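Local coordinates for protein VIN1 (Oscarella pearsei, PDB 6BFI) that binds actin filaments as a vinculin homolog and may play a part in adhesion between cells, at residues D146-K149 with V150-V153; D232-I235 with Q236-I240; P203-I206 with S207-V211; A443-R446 with D447-T450. All coordinates share one frame; numbering follows the deposited sequence.

Contact 1: residues D146-K149 with V150-V153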
ATOM      1  N   ASP A 146     -31.538   5.067   7.396  1.00 75.55           N
ATOM      2  CA  ASP A 146     -31.939   6.419   7.772  1.00 76.74           C
ATOM      3  C   ASP A 146     -33.134   6.451   8.717  1.00 80.73           C
ATOM      4  O   ASP A 146     -33.412   7.509   9.293  1.00 81.04           O
ATOM      5  CB  ASP A 146     -32.252   7.236   6.516  1.00 82.92           C
ATOM      6  CG  ASP A 146     -31.707   8.649   6.589  1.00 90.01           C
ATOM      7  OD1 ASP A 146     -30.520   8.811   6.940  1.00 89.11           O
ATOM      8  OD2 ASP A 146     -32.465   9.599   6.301  1.00 97.88           O
ATOM      9  N   VAL A 147     -33.842   5.333   8.891  1.00 80.63           N
ATOM     10  CA  VAL A 147     -34.988   5.296   9.794  1.00 77.08           C
ATOM     11  C   VAL A 147     -34.567   5.500  11.246  1.00 76.14           C
ATOM     12  O   VAL A 147     -35.366   5.971  12.064  1.00 81.96           O
ATOM     13  CB  VAL A 147     -35.750   3.966   9.601  1.00 72.25           C
ATOM     14  CG1 VAL A 147     -36.898   3.837  10.584  1.00 73.68           C
ATOM     15  CG2 VAL A 147     -36.267   3.855   8.176  1.00 64.33           C
ATOM     16  N   ALA A 148     -33.314   5.191  11.583  1.00 71.65           N
ATOM     17  CA  ALA A 148     -32.867   5.256  12.970  1.00 68.19           C
ATOM     18  C   ALA A 148     -32.895   6.671  13.537  1.00 70.28           C
ATOM     19  O   ALA A 148     -32.863   6.834  14.763  1.00 74.16           O
ATOM     20  CB  ALA A 148     -31.459   4.676  13.090  1.00 64.94           C
ATOM     21  N   LYS A 149     -32.967   7.695  12.686  1.00 72.33           N
ATOM     22  CA  LYS A 149     -32.931   9.069  13.178  1.00 69.05           C
ATOM     23  C   LYS A 149     -34.217   9.481  13.887  1.00 73.48           C
ATOM     24  O   LYS A 149     -34.217  10.492  14.596  1.00 77.59           O
ATOM     25  CB  LYS A 149     -32.641  10.028  12.023  1.00 70.15           C
ATOM     26  CG  LYS A 149     -31.372   9.696  11.264  1.00 71.62           C
ATOM     27  CD  LYS A 149     -30.981  10.800  10.299  1.00 76.37           C
ATOM     28  CE  LYS A 149     -29.661  10.475   9.616  1.00 76.51           C
ATOM     29  NZ  LYS A 149     -29.193  11.583   8.740  1.00 78.79           N
ATOM     30  N   VAL A 150     -35.309   8.729  13.718  1.00 70.06           N
ATOM     31  CA  VAL A 150     -36.581   9.069  14.351  1.00 78.02           C
ATOM     32  C   VAL A 150     -36.868   8.216  15.580  1.00 79.14           C
ATOM     33  O   VAL A 150     -37.943   8.347  16.179  1.00 79.41           O
ATOM     34  CB  VAL A 150     -37.746   8.964  13.344  1.00 77.01           C
ATOM     35  CG1 VAL A 150     -38.877   9.912  13.721  1.00 82.23           C
ATOM     36  CG2 VAL A 150     -37.260   9.251  11.932  1.00 71.30           C
ATOM     37  N   ILE A 151     -35.940   7.353  15.978  1.00 77.36           N
ATOM     38  CA  ILE A 151     -36.155   6.482  17.129  1.00 76.99           C
ATOM     39  C   ILE A 151     -36.011   7.293  18.410  1.00 75.67           C
ATOM     40  O   ILE A 151     -35.000   7.974  18.620  1.00 71.93           O
ATOM     41  CB  ILE A 151     -35.177   5.299  17.109  1.00 73.85           C
ATOM     42  CG1 ILE A 151     -35.297   4.525  15.795  1.00 73.91           C
ATOM     43  CG2 ILE A 151     -35.429   4.380  18.296  1.00 72.84           C
ATOM     44  CD1 ILE A 151     -34.362   3.337  15.713  1.00 70.25           C
ATOM     45  N   ASP A 152     -37.023   7.218  19.274  1.00 79.14           N
ATOM     46  CA  ASP A 152     -36.996   7.895  20.565  1.00 84.14           C
ATOM     47  C   ASP A 152     -37.334   6.998  21.746  1.00 87.48           C
ATOM     48  O   ASP A 152     -37.031   7.377  22.885  1.00 77.48           O
ATOM     49  CB  ASP A 152     -37.958   9.091  20.569  1.00 90.20           C
ATOM     50  CG  ASP A 152     -37.321  10.357  20.026  1.00 91.04           C
ATOM     51  OD1 ASP A 152     -36.545  10.271  19.051  1.00 90.54           O
ATOM     52  OD2 ASP A 152     -37.592  11.440  20.583  1.00 90.97           O
ATOM     53  N   VAL A 153     -37.955   5.842  21.525  1.00 92.12           N
ATOM     54  CA  VAL A 153     -38.253   4.886  22.583  1.00 93.42           C
ATOM     55  C   VAL A 153     -37.659   3.544  22.181  1.00 91.03           C
ATOM     56  O   VAL A 153     -37.566   3.218  20.993  1.00 84.08           O
ATOM     57  CB  VAL A 153     -39.773   4.765  22.843  1.00 95.24           C
ATOM     58  CG1 VAL A 153     -40.039   4.071  24.175  1.00100.63           C
ATOM     59  CG2 VAL A 153     -40.431   6.137  22.814  1.00 92.98           C
TER
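Peptide groups are the flat elements where Val147 and Ala148 meet Val150 and Ile151. The Val147 carbonyl takes the Val150 amide from above its plane, with Val150 N 3.2 Å from Val147 O and 43° out of that plane; the N-H itself points almost straight at the oxygen (171°). On Val150, methyl CG2 reaches the same oxygen, 3.8 Å from Val147 O. The next carbonyl is gripped more loosely, by a weak bond from Ile151 N to Ala148 O at 3.3 Å. Ile151 turns CG1 away from its own carbonyl carbon (chi1 -56°), which lays the chain along Ala148: CG1 comes 3.5 Å from Ala148 O and CD1 4.1 Å from Ala148 CB. Cut back to an alanine, Ile151 would probably no longer cover Ala148, opening a gap beside Phe160 and Ile209. Lys149, extended beyond CG, runs back past Asp232 and Ile235 of helix 224-249 and forms a salt bridge to Asp146, NZ to OD1 3.6 Å. Bonds from residue i+3 back to i are the signature of a 3-10 turn, here in the helix-to-helix connection of a vinculin-family bundle, between helix 102-145 and the N-cap residue Val153 of helix 154-178.

Contact 2: residues D232-I235 with Q236-I240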
ATOM      1  N   ASP A 232     -26.012   9.982  14.347  1.00 50.97           N
ATOM      2  CA  ASP A 232     -25.966  10.301  12.921  1.00 53.21           C
ATOM      3  C   ASP A 232     -24.563  10.135  12.350  1.00 55.61           C
ATOM      4  O   ASP A 232     -24.410   9.880  11.150  1.00 58.79           O
ATOM      5  CB  ASP A 232     -26.475  11.722  12.683  1.00 56.39           C
ATOM      6  CG  ASP A 232     -27.905  11.913  13.155  1.00 56.82           C
ATOM      7  OD1 ASP A 232     -28.605  10.898  13.352  1.00 59.60           O
ATOM      8  OD2 ASP A 232     -28.329  13.077  13.327  1.00 54.99           O
ATOM      9  N   TYR A 233     -23.534  10.283  13.186  1.00 52.93           N
ATOM     10  CA  TYR A 233     -22.178   9.990  12.747  1.00 49.02           C
ATOM     11  C   TYR A 233     -22.031   8.514  12.409  1.00 48.95           C
ATOM     12  O   TYR A 233     -21.445   8.159  11.377  1.00 49.42           O
ATOM     13  CB  TYR A 233     -21.174  10.401  13.826  1.00 48.18           C
ATOM     14  CG  TYR A 233     -19.784   9.832  13.630  1.00 49.16           C
ATOM     15  CD1 TYR A 233     -18.870  10.453  12.790  1.00 50.19           C
ATOM     16  CD2 TYR A 233     -19.387   8.677  14.293  1.00 47.40           C
ATOM     17  CE1 TYR A 233     -17.601   9.936  12.609  1.00 50.56           C
ATOM     18  CE2 TYR A 233     -18.121   8.154  14.121  1.00 44.39           C
ATOM     19  CZ  TYR A 233     -17.231   8.787  13.276  1.00 49.25           C
ATOM     20  OH  TYR A 233     -15.966   8.268  13.098  1.00 45.56           O
ATOM     21  N   VAL A 234     -22.562   7.636  13.264  1.00 45.60           N
ATOM     22  CA  VAL A 234     -22.478   6.208  12.964  1.00 45.88           C
ATOM     23  C   VAL A 234     -23.322   5.868  11.739  1.00 48.33           C
ATOM     24  O   VAL A 234     -22.925   5.048  10.898  1.00 48.83           O
ATOM     25  CB  VAL A 234     -22.885   5.376  14.192  1.00 46.92           C
ATOM     26  CG1 VAL A 234     -22.758   3.891  13.892  1.00 40.01           C
ATOM     27  CG2 VAL A 234     -22.026   5.757  15.395  1.00 45.46           C
ATOM     28  N   ILE A 235     -24.490   6.502  11.608  1.00 51.70           N
ATOM     29  CA  ILE A 235     -25.329   6.278  10.433  1.00 49.26           C
ATOM     30  C   ILE A 235     -24.589   6.683   9.167  1.00 47.84           C
ATOM     31  O   ILE A 235     -24.680   6.008   8.134  1.00 46.85           O
ATOM     32  CB  ILE A 235     -26.663   7.034  10.570  1.00 50.01           C
ATOM     33  CG1 ILE A 235     -27.405   6.584  11.827  1.00 51.37           C
ATOM     34  CG2 ILE A 235     -27.530   6.817   9.338  1.00 51.81           C
ATOM     35  CD1 ILE A 235     -28.680   7.355  12.094  1.00 50.93           C
ATOM     36  N   GLN A 236     -23.845   7.791   9.221  1.00 48.37           N
ATOM     37  CA  GLN A 236     -23.124   8.244   8.037  1.00 51.22           C
ATOM     38  C   GLN A 236     -21.936   7.341   7.733  1.00 47.22           C
ATOM     39  O   GLN A 236     -21.629   7.089   6.564  1.00 43.46           O
ATOM     40  CB  GLN A 236     -22.672   9.695   8.205  1.00 60.57           C
ATOM     41  CG  GLN A 236     -23.475  10.694   7.380  1.00 71.20           C
ATOM     42  CD  GLN A 236     -23.343  10.465   5.882  1.00 74.40           C
ATOM     43  OE1 GLN A 236     -22.387   9.847   5.417  1.00 77.85           O
ATOM     44  NE2 GLN A 236     -24.311  10.965   5.119  1.00 72.46           N
ATOM     45  N   LYS A 237     -21.249   6.848   8.768  1.00 47.21           N
ATOM     46  CA  LYS A 237     -20.157   5.909   8.531  1.00 50.00           C
ATOM     47  C   LYS A 237     -20.669   4.643   7.849  1.00 53.07           C
ATOM     48  O   LYS A 237     -20.072   4.160   6.876  1.00 53.46           O
ATOM     49  CB  LYS A 237     -19.448   5.578   9.846  1.00 51.16           C
ATOM     50  CG  LYS A 237     -18.306   4.588   9.680  1.00 58.39           C
ATOM     51  CD  LYS A 237     -17.500   4.404  10.960  1.00 65.36           C
ATOM     52  CE  LYS A 237     -16.614   5.605  11.253  1.00 70.22           C
ATOM     53  NZ  LYS A 237     -15.728   5.372  12.434  1.00 70.98           N
ATOM     54  N   LEU A 238     -21.789   4.100   8.339  1.00 48.65           N
ATOM     55  CA  LEU A 238     -22.388   2.939   7.685  1.00 47.84           C
ATOM     56  C   LEU A 238     -22.807   3.264   6.256  1.00 50.43           C
ATOM     57  O   LEU A 238     -22.557   2.479   5.331  1.00 56.23           O
ATOM     58  CB  LEU A 238     -23.585   2.443   8.494  1.00 48.32           C
ATOM     59  CG  LEU A 238     -23.282   1.590   9.726  1.00 48.89           C
ATOM     60  CD1 LEU A 238     -24.518   1.456  10.602  1.00 50.89           C
ATOM     61  CD2 LEU A 238     -22.779   0.219   9.304  1.00 47.36           C
ATOM     62  N   PHE A 239     -23.439   4.424   6.058  1.00 50.77           N
ATOM     63  CA  PHE A 239     -23.882   4.833   4.726  1.00 54.02           C
ATOM     64  C   PHE A 239     -22.714   4.883   3.749  1.00 57.72           C
ATOM     65  O   PHE A 239     -22.805   4.377   2.624  1.00 60.84           O
ATOM     66  CB  PHE A 239     -24.571   6.197   4.816  1.00 57.95           C
ATOM     67  CG  PHE A 239     -25.138   6.686   3.514  1.00 64.68           C
ATOM     68  CD1 PHE A 239     -26.452   6.415   3.174  1.00 69.65           C
ATOM     69  CD2 PHE A 239     -24.365   7.430   2.635  1.00 67.45           C
ATOM     70  CE1 PHE A 239     -26.982   6.867   1.980  1.00 74.76           C
ATOM     71  CE2 PHE A 239     -24.888   7.882   1.439  1.00 72.16           C
ATOM     72  CZ  PHE A 239     -26.198   7.600   1.110  1.00 75.69           C
ATOM     73  N   ILE A 240     -21.602   5.491   4.170  1.00 53.37           N
ATOM     74  CA  ILE A 240     -20.442   5.642   3.300  1.00 47.79           C
ATOM     75  C   ILE A 240     -19.815   4.285   3.000  1.00 47.43           C
ATOM     76  O   ILE A 240     -19.480   3.985   1.846  1.00 48.90           O
ATOM     77  CB  ILE A 240     -19.433   6.615   3.939  1.00 44.69           C
ATOM     78  CG1 ILE A 240     -19.941   8.054   3.810  1.00 41.86           C
ATOM     79  CG2 ILE A 240     -18.050   6.456   3.319  1.00 45.75           C
ATOM     80  CD1 ILE A 240     -19.144   9.064   4.599  1.00 40.96           C
TER
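Lys237 lies alongside Tyr233 one helical turn away, both side chains pointing the same way. The backbone sets their spacing, with Lys237 N bonded to Tyr233 O at 2.9 Å. Lys237 starts with CG opposite its backbone N (chi1 179°) and bends at chi3 (-74°), a shape that brings CE over to the tyrosine at an oblique angle, 3.8 Å from Tyr233 CZ. The ammonium group then gives a hydrogen bond to the phenol, Lys237 NZ to Tyr233 OH 3.0 Å. That phenol oxygen is also hydrogen-bonded to Asp447 OD2, to which Lys237 NZ adds a long, weak ion pair; the nearby charges would be expected to polarise the hydroxyl. A phenylalanine in place of Tyr233 would probably leave Asp447 and the Lys237 ammonium without the hydroxyl that joins them.

Gln236 meets the preceding turn mainly through its backbone and CB: its amide bonds to Asp232 O, and its CB lies 3.4 Å from the same Asp232 O. Ile235 offers its carbonyl to the Phe239 amide, Phe239 N to Ile235 O 2.9 Å, while Phe239 CB passes 3.3 Å from that oxygen. On the apolar flank Val234 CG1 makes only a loose approach to Leu238 CD1, 4.5 Å. Three neighbours touch this part of helix 224-249: helix 185-215 packs on Val234 and Ile235 through Leu205, the loop residue Lys149 covers Asp232 and Ile235, and Thr450 and Ala451, following Ser449, lie against Tyr233.

Contact 3: residues P203-I206 with S207-V211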
ATOM      1  N   PRO A 203     -23.405  -2.557  16.275  1.00 60.73           N
ATOM      2  CA  PRO A 203     -23.712  -2.381  17.704  1.00 61.53           C
ATOM      3  C   PRO A 203     -23.412  -0.982  18.209  1.00 62.40           C
ATOM      4  O   PRO A 203     -24.044  -0.533  19.175  1.00 70.89           O
ATOM      5  CB  PRO A 203     -22.831  -3.433  18.389  1.00 60.35           C
ATOM      6  CG  PRO A 203     -21.686  -3.610  17.462  1.00 55.66           C
ATOM      7  CD  PRO A 203     -22.261  -3.475  16.085  1.00 57.72           C
ATOM      8  N   ILE A 204     -22.470  -0.275  17.583  1.00 60.42           N
ATOM      9  CA  ILE A 204     -22.247   1.124  17.933  1.00 57.94           C
ATOM     10  C   ILE A 204     -23.489   1.942  17.617  1.00 55.23           C
ATOM     11  O   ILE A 204     -23.899   2.810  18.398  1.00 58.02           O
ATOM     12  CB  ILE A 204     -21.010   1.672  17.199  1.00 54.78           C
ATOM     13  CG1 ILE A 204     -19.864   0.661  17.243  1.00 56.81           C
ATOM     14  CG2 ILE A 204     -20.577   2.998  17.800  1.00 56.23           C
ATOM     15  CD1 ILE A 204     -19.490   0.209  18.629  1.00 57.87           C
ATOM     16  N   LEU A 205     -24.108   1.671  16.466  1.00 52.68           N
ATOM     17  CA  LEU A 205     -25.325   2.377  16.088  1.00 50.04           C
ATOM     18  C   LEU A 205     -26.441   2.120  17.092  1.00 51.29           C
ATOM     19  O   LEU A 205     -27.045   3.065  17.618  1.00 51.38           O
ATOM     20  CB  LEU A 205     -25.758   1.961  14.684  1.00 48.86           C
ATOM     21  CG  LEU A 205     -27.096   2.534  14.222  1.00 52.86           C
ATOM     22  CD1 LEU A 205     -27.092   4.048  14.336  1.00 53.21           C
ATOM     23  CD2 LEU A 205     -27.398   2.098  12.796  1.00 52.83           C
ATOM     24  N   ILE A 206     -26.724   0.845  17.385  1.00 53.07           N
ATOM     25  CA  ILE A 206     -27.820   0.572  18.313  1.00 61.51           C
ATOM     26  C   ILE A 206     -27.517   1.149  19.692  1.00 62.44           C
ATOM     27  O   ILE A 206     -28.429   1.603  20.399  1.00 60.30           O
ATOM     28  CB  ILE A 206     -28.130  -0.938  18.377  1.00 68.59           C
ATOM     29  CG1 ILE A 206     -27.002  -1.708  19.064  1.00 76.53           C
ATOM     30  CG2 ILE A 206     -28.390  -1.489  16.983  1.00 62.40           C
ATOM     31  CD1 ILE A 206     -27.352  -3.145  19.385  1.00 84.43           C
ATOM     32  N   SER A 207     -26.239   1.182  20.082  1.00 63.06           N
ATOM     33  CA  SER A 207     -25.877   1.762  21.371  1.00 64.25           C
ATOM     34  C   SER A 207     -26.158   3.261  21.398  1.00 65.24           C
ATOM     35  O   SER A 207     -26.814   3.765  22.320  1.00 67.58           O
ATOM     36  CB  SER A 207     -24.406   1.478  21.674  1.00 58.31           C
ATOM     37  OG  SER A 207     -24.037   1.997  22.937  1.00 58.74           O
ATOM     38  N   SER A 208     -25.679   3.987  20.383  1.00 62.50           N
ATOM     39  CA  SER A 208     -25.925   5.425  20.312  1.00 59.56           C
ATOM     40  C   SER A 208     -27.418   5.731  20.306  1.00 58.77           C
ATOM     41  O   SER A 208     -27.871   6.676  20.969  1.00 69.06           O
ATOM     42  CB  SER A 208     -25.249   6.011  19.072  1.00 57.30           C
ATOM     43  OG  SER A 208     -25.736   5.401  17.889  1.00 46.28           O
ATOM     44  N   ILE A 209     -28.201   4.936  19.569  1.00 56.54           N
ATOM     45  CA  ILE A 209     -29.653   5.091  19.602  1.00 58.46           C
ATOM     46  C   ILE A 209     -30.173   4.921  21.023  1.00 62.10           C
ATOM     47  O   ILE A 209     -31.050   5.669  21.476  1.00 60.10           O
ATOM     48  CB  ILE A 209     -30.325   4.095  18.640  1.00 60.38           C
ATOM     49  CG1 ILE A 209     -29.891   4.354  17.201  1.00 61.20           C
ATOM     50  CG2 ILE A 209     -31.833   4.200  18.744  1.00 63.69           C
ATOM     51  CD1 ILE A 209     -30.379   3.302  16.241  1.00 65.62           C
ATOM     52  N   ARG A 210     -29.638   3.936  21.750  1.00 58.57           N
ATOM     53  CA  ARG A 210     -30.066   3.723  23.128  1.00 67.28           C
ATOM     54  C   ARG A 210     -29.805   4.959  23.986  1.00 67.46           C
ATOM     55  O   ARG A 210     -30.678   5.381  24.758  1.00 64.94           O
ATOM     56  CB  ARG A 210     -29.364   2.495  23.705  1.00 72.72           C
ATOM     57  CG  ARG A 210     -30.000   1.923  24.957  1.00 80.49           C
ATOM     58  CD  ARG A 210     -29.923   0.406  24.931  1.00 86.46           C
ATOM     59  NE  ARG A 210     -30.788  -0.155  23.896  1.00 92.25           N
ATOM     60  CZ  ARG A 210     -30.634  -1.362  23.361  1.00 96.10           C
ATOM     61  NH1 ARG A 210     -29.633  -2.141  23.749  1.00 96.08           N
ATOM     62  NH2 ARG A 210     -31.475  -1.789  22.427  1.00 97.61           N
ATOM     63  N   VAL A 211     -28.621   5.569  23.850  1.00 65.17           N
ATOM     64  CA  VAL A 211     -28.367   6.770  24.647  1.00 64.64           C
ATOM     65  C   VAL A 211     -29.302   7.899  24.230  1.00 59.98           C
ATOM     66  O   VAL A 211     -29.711   8.711  25.068  1.00 61.99           O
ATOM     67  CB  VAL A 211     -26.885   7.210  24.583  1.00 63.61           C
ATOM     68  CG1 VAL A 211     -25.995   6.103  24.045  1.00 54.89           C
ATOM     69  CG2 VAL A 211     -26.712   8.505  23.787  1.00 62.23           C
TER
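Ile209 reaches back over Leu205, one turn earlier on helix 185-215, and its side chain can be traced atom by atom. CB, whose bond from CA points toward the preceding turn, stands 3.6 Å from Leu205 O. With CG1 turned away from the residue's own carbonyl carbon (chi1 -62°), the branch runs beside the Leu205 carbonyl, and CG1 closes to 3.2 Å from Leu205 O. At the tip, CD1 meets the leucine side chain, 3.9 Å from Leu205 CD1, the two chains crossing at a slant. Beyond this pair the same CD1 faces Ala148, and Phe160 and Leu157 of helix 154-178 also touch Ile209, which places the pair in the interior of the helical bundle, the architecture of vinculin-family proteins.

Leu205 O is held by two donors. The Ile209 amide arrives nearly along the C=O axis, Ile209 N to Leu205 O 2.9 Å. The Ser208 hydroxyl comes from the flank, with an angle of 118° at the oxygen and Ser208 OG 2.7 Å from Leu205 O; this places a buried serine hydroxyl on the backbone of the preceding turn. Here chi1 of 59° sets OG between the backbone N and the carbonyl carbon, within bonding distance of residue i-3.

Earlier in the segment Pro203, lacking an N-H, coincides with a kink in the helix, yet its carbonyl still accepts the Ser207 amide, Ser207 N to Pro203 O 2.9 Å. Tyr471 of helix 466-493 touches Ser207 and Ser208.

Contact 4: residues A443-R446 with D447-T450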
ATOM      1  N   ALA A 443      -6.500   9.387   8.465  1.00 48.57           N
ATOM      2  CA  ALA A 443      -7.820   9.929   8.150  1.00 48.77           C
ATOM      3  C   ALA A 443      -8.900   9.271   9.000  1.00 47.71           C
ATOM      4  O   ALA A 443      -9.844   9.937   9.450  1.00 45.39           O
ATOM      5  CB  ALA A 443      -8.121   9.754   6.662  1.00 51.89           C
ATOM      6  N   LYS A 444      -8.773   7.963   9.238  1.00 48.67           N
ATOM      7  CA  LYS A 444      -9.687   7.286  10.150  1.00 49.14           C
ATOM      8  C   LYS A 444      -9.571   7.846  11.562  1.00 52.11           C
ATOM      9  O   LYS A 444     -10.586   8.052  12.241  1.00 53.54           O
ATOM     10  CB  LYS A 444      -9.417   5.781  10.140  1.00 57.14           C
ATOM     11  CG  LYS A 444      -9.857   5.068  11.407  1.00 67.61           C
ATOM     12  CD  LYS A 444      -9.938   3.564  11.216  1.00 74.51           C
ATOM     13  CE  LYS A 444     -10.313   2.876  12.520  1.00 77.98           C
ATOM     14  NZ  LYS A 444     -10.683   1.447  12.326  1.00 82.76           N
ATOM     15  N   LEU A 445      -8.343   8.114  12.016  1.00 49.35           N
ATOM     16  CA  LEU A 445      -8.163   8.650  13.363  1.00 46.60           C
ATOM     17  C   LEU A 445      -8.837  10.009  13.517  1.00 47.13           C
ATOM     18  O   LEU A 445      -9.507  10.266  14.525  1.00 38.56           O
ATOM     19  CB  LEU A 445      -6.678   8.747  13.703  1.00 43.03           C
ATOM     20  CG  LEU A 445      -6.374   9.225  15.125  1.00 46.47           C
ATOM     21  CD1 LEU A 445      -6.989   8.283  16.144  1.00 47.36           C
ATOM     22  CD2 LEU A 445      -4.871   9.355  15.347  1.00 46.69           C
ATOM     23  N   ARG A 446      -8.672  10.896  12.532  1.00 50.49           N
ATOM     24  CA  ARG A 446      -9.369  12.179  12.579  1.00 53.88           C
ATOM     25  C   ARG A 446     -10.881  11.973  12.603  1.00 52.54           C
ATOM     26  O   ARG A 446     -11.597  12.567  13.428  1.00 52.40           O
ATOM     27  CB  ARG A 446      -8.966  13.042  11.383  1.00 56.59           C
ATOM     28  CG  ARG A 446      -7.490  13.419  11.329  1.00 60.12           C
ATOM     29  CD  ARG A 446      -7.220  14.366  10.167  1.00 64.55           C
ATOM     30  NE  ARG A 446      -5.934  15.046  10.287  1.00 71.63           N
ATOM     31  CZ  ARG A 446      -4.859  14.750   9.565  1.00 78.83           C
ATOM     32  NH1 ARG A 446      -4.909  13.781   8.660  1.00 81.54           N
ATOM     33  NH2 ARG A 446      -3.732  15.424   9.747  1.00 81.25           N
ATOM     34  N   ASP A 447     -11.380  11.111  11.709  1.00 49.85           N
ATOM     35  CA  ASP A 447     -12.819  10.904  11.589  1.00 55.88           C
ATOM     36  C   ASP A 447     -13.425  10.423  12.903  1.00 53.16           C
ATOM     37  O   ASP A 447     -14.427  10.974  13.371  1.00 52.08           O
ATOM     38  CB  ASP A 447     -13.112   9.916  10.461  1.00 60.49           C
ATOM     39  CG  ASP A 447     -14.597   9.699  10.253  1.00 63.54           C
ATOM     40  OD1 ASP A 447     -15.262  10.611   9.715  1.00 63.22           O
ATOM     41  OD2 ASP A 447     -15.098   8.616  10.623  1.00 66.67           O
ATOM     42  N   ILE A 448     -12.828   9.398  13.517  1.00 51.81           N
ATOM     43  CA  ILE A 448     -13.356   8.910  14.789  1.00 53.46           C
ATOM     44  C   ILE A 448     -13.112   9.927  15.896  1.00 54.69           C
ATOM     45  O   ILE A 448     -13.859   9.975  16.881  1.00 60.14           O
ATOM     46  CB  ILE A 448     -12.760   7.533  15.139  1.00 56.83           C
ATOM     47  CG1 ILE A 448     -13.457   6.943  16.369  1.00 57.25           C
ATOM     48  CG2 ILE A 448     -11.264   7.634  15.387  1.00 59.78           C
ATOM     49  CD1 ILE A 448     -14.974   6.921  16.268  1.00 58.08           C
ATOM     50  N   SER A 449     -12.085  10.767  15.753  1.00 52.46           N
ATOM     51  CA  SER A 449     -11.852  11.814  16.741  1.00 48.65           C
ATOM     52  C   SER A 449     -12.980  12.837  16.746  1.00 51.89           C
ATOM     53  O   SER A 449     -13.237  13.470  17.778  1.00 52.07           O
ATOM     54  CB  SER A 449     -10.512  12.500  16.480  1.00 51.30           C
ATOM     55  OG  SER A 449      -9.436  11.586  16.612  1.00 59.29           O
ATOM     56  N   THR A 450     -13.671  13.015  15.612  1.00 48.79           N
ATOM     57  CA  THR A 450     -14.796  13.951  15.603  1.00 48.87           C
ATOM     58  C   THR A 450     -15.918  13.538  16.556  1.00 51.89           C
ATOM     59  O   THR A 450     -16.735  14.387  16.933  1.00 48.59           O
ATOM     60  CB  THR A 450     -15.374  14.102  14.193  1.00 55.89           C
ATOM     61  OG1 THR A 450     -16.049  12.896  13.811  1.00 57.39           O
ATOM     62  CG2 THR A 450     -14.271  14.412  13.190  1.00 58.30           C
TER
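Ser449 swings its hydroxyl to the side away from its own carbonyl carbon (chi1 -63°), and this folds OG back onto the carbonyl of Leu445, one turn earlier. Ser449 OG lies 2.5 Å from Leu445 O, shorter than usual, so the exact length deserves caution although the hydrogen bond itself is consistent with the geometry. Leu445 O also takes the Ser449 amide at 2.9 Å, with Ser449 N approaching along a bent line (140° at the hydrogen). Ile448 tucks CG2 between its own N and carbonyl carbon, where that methyl lies 3.2 Å from Lys444 O and 4.4 Å from Leu445 CD1. The Ile448 amide makes the regular helix bond to the same Lys444 O (N-H...O 175°).

Thr450 repeats the hydroxyl-to-carbonyl theme. Its OG1 donates to Asp447 O at 2.6 Å, lying in the carbonyl plane, and Thr450 N reaches the same Asp447 O at 3.1 Å, whereas the bond from Thr450 N to Arg446 O is weak. At Arg446 the chain is extended from CG to NE, and its guanidinium group forms a salt bridge with Asp419 of helix 399-427.

Leu445 and Ser449 are buried where helix 432-449 packs between helices 399-427 and 466-493. Two carbonyls each accept a hydroxyl beside an amide. The exposed Thr450 makes this pairing with Asp447 O; at Leu445 it implies that the hydroxyl of a buried serine is satisfied by the backbone, with Thr414 as a second hydrogen-bond partner.

In the fold
All four contacts are local, each made within one continuous run of residues, so none spans a long loop; along the chain they come as contact 1, contact 3, contact 2 and contact 4, in series without crossing. Contact 1 sits in the connection between helices 102-145 and 154-178. Its Ala148 and Ile151 pack on Ile209 of contact 3, and Lys149 on Asp232 and Ile235 of contact 2. The successive helices 185-215 and 224-249 meet where Leu205 nestles among Val234, Ile235 and Leu238. Contact 4, on helix 432-449, touches contact 2 alone, through Tyr233 and Lys237; its centre lies about 24 Å from that of contact 1.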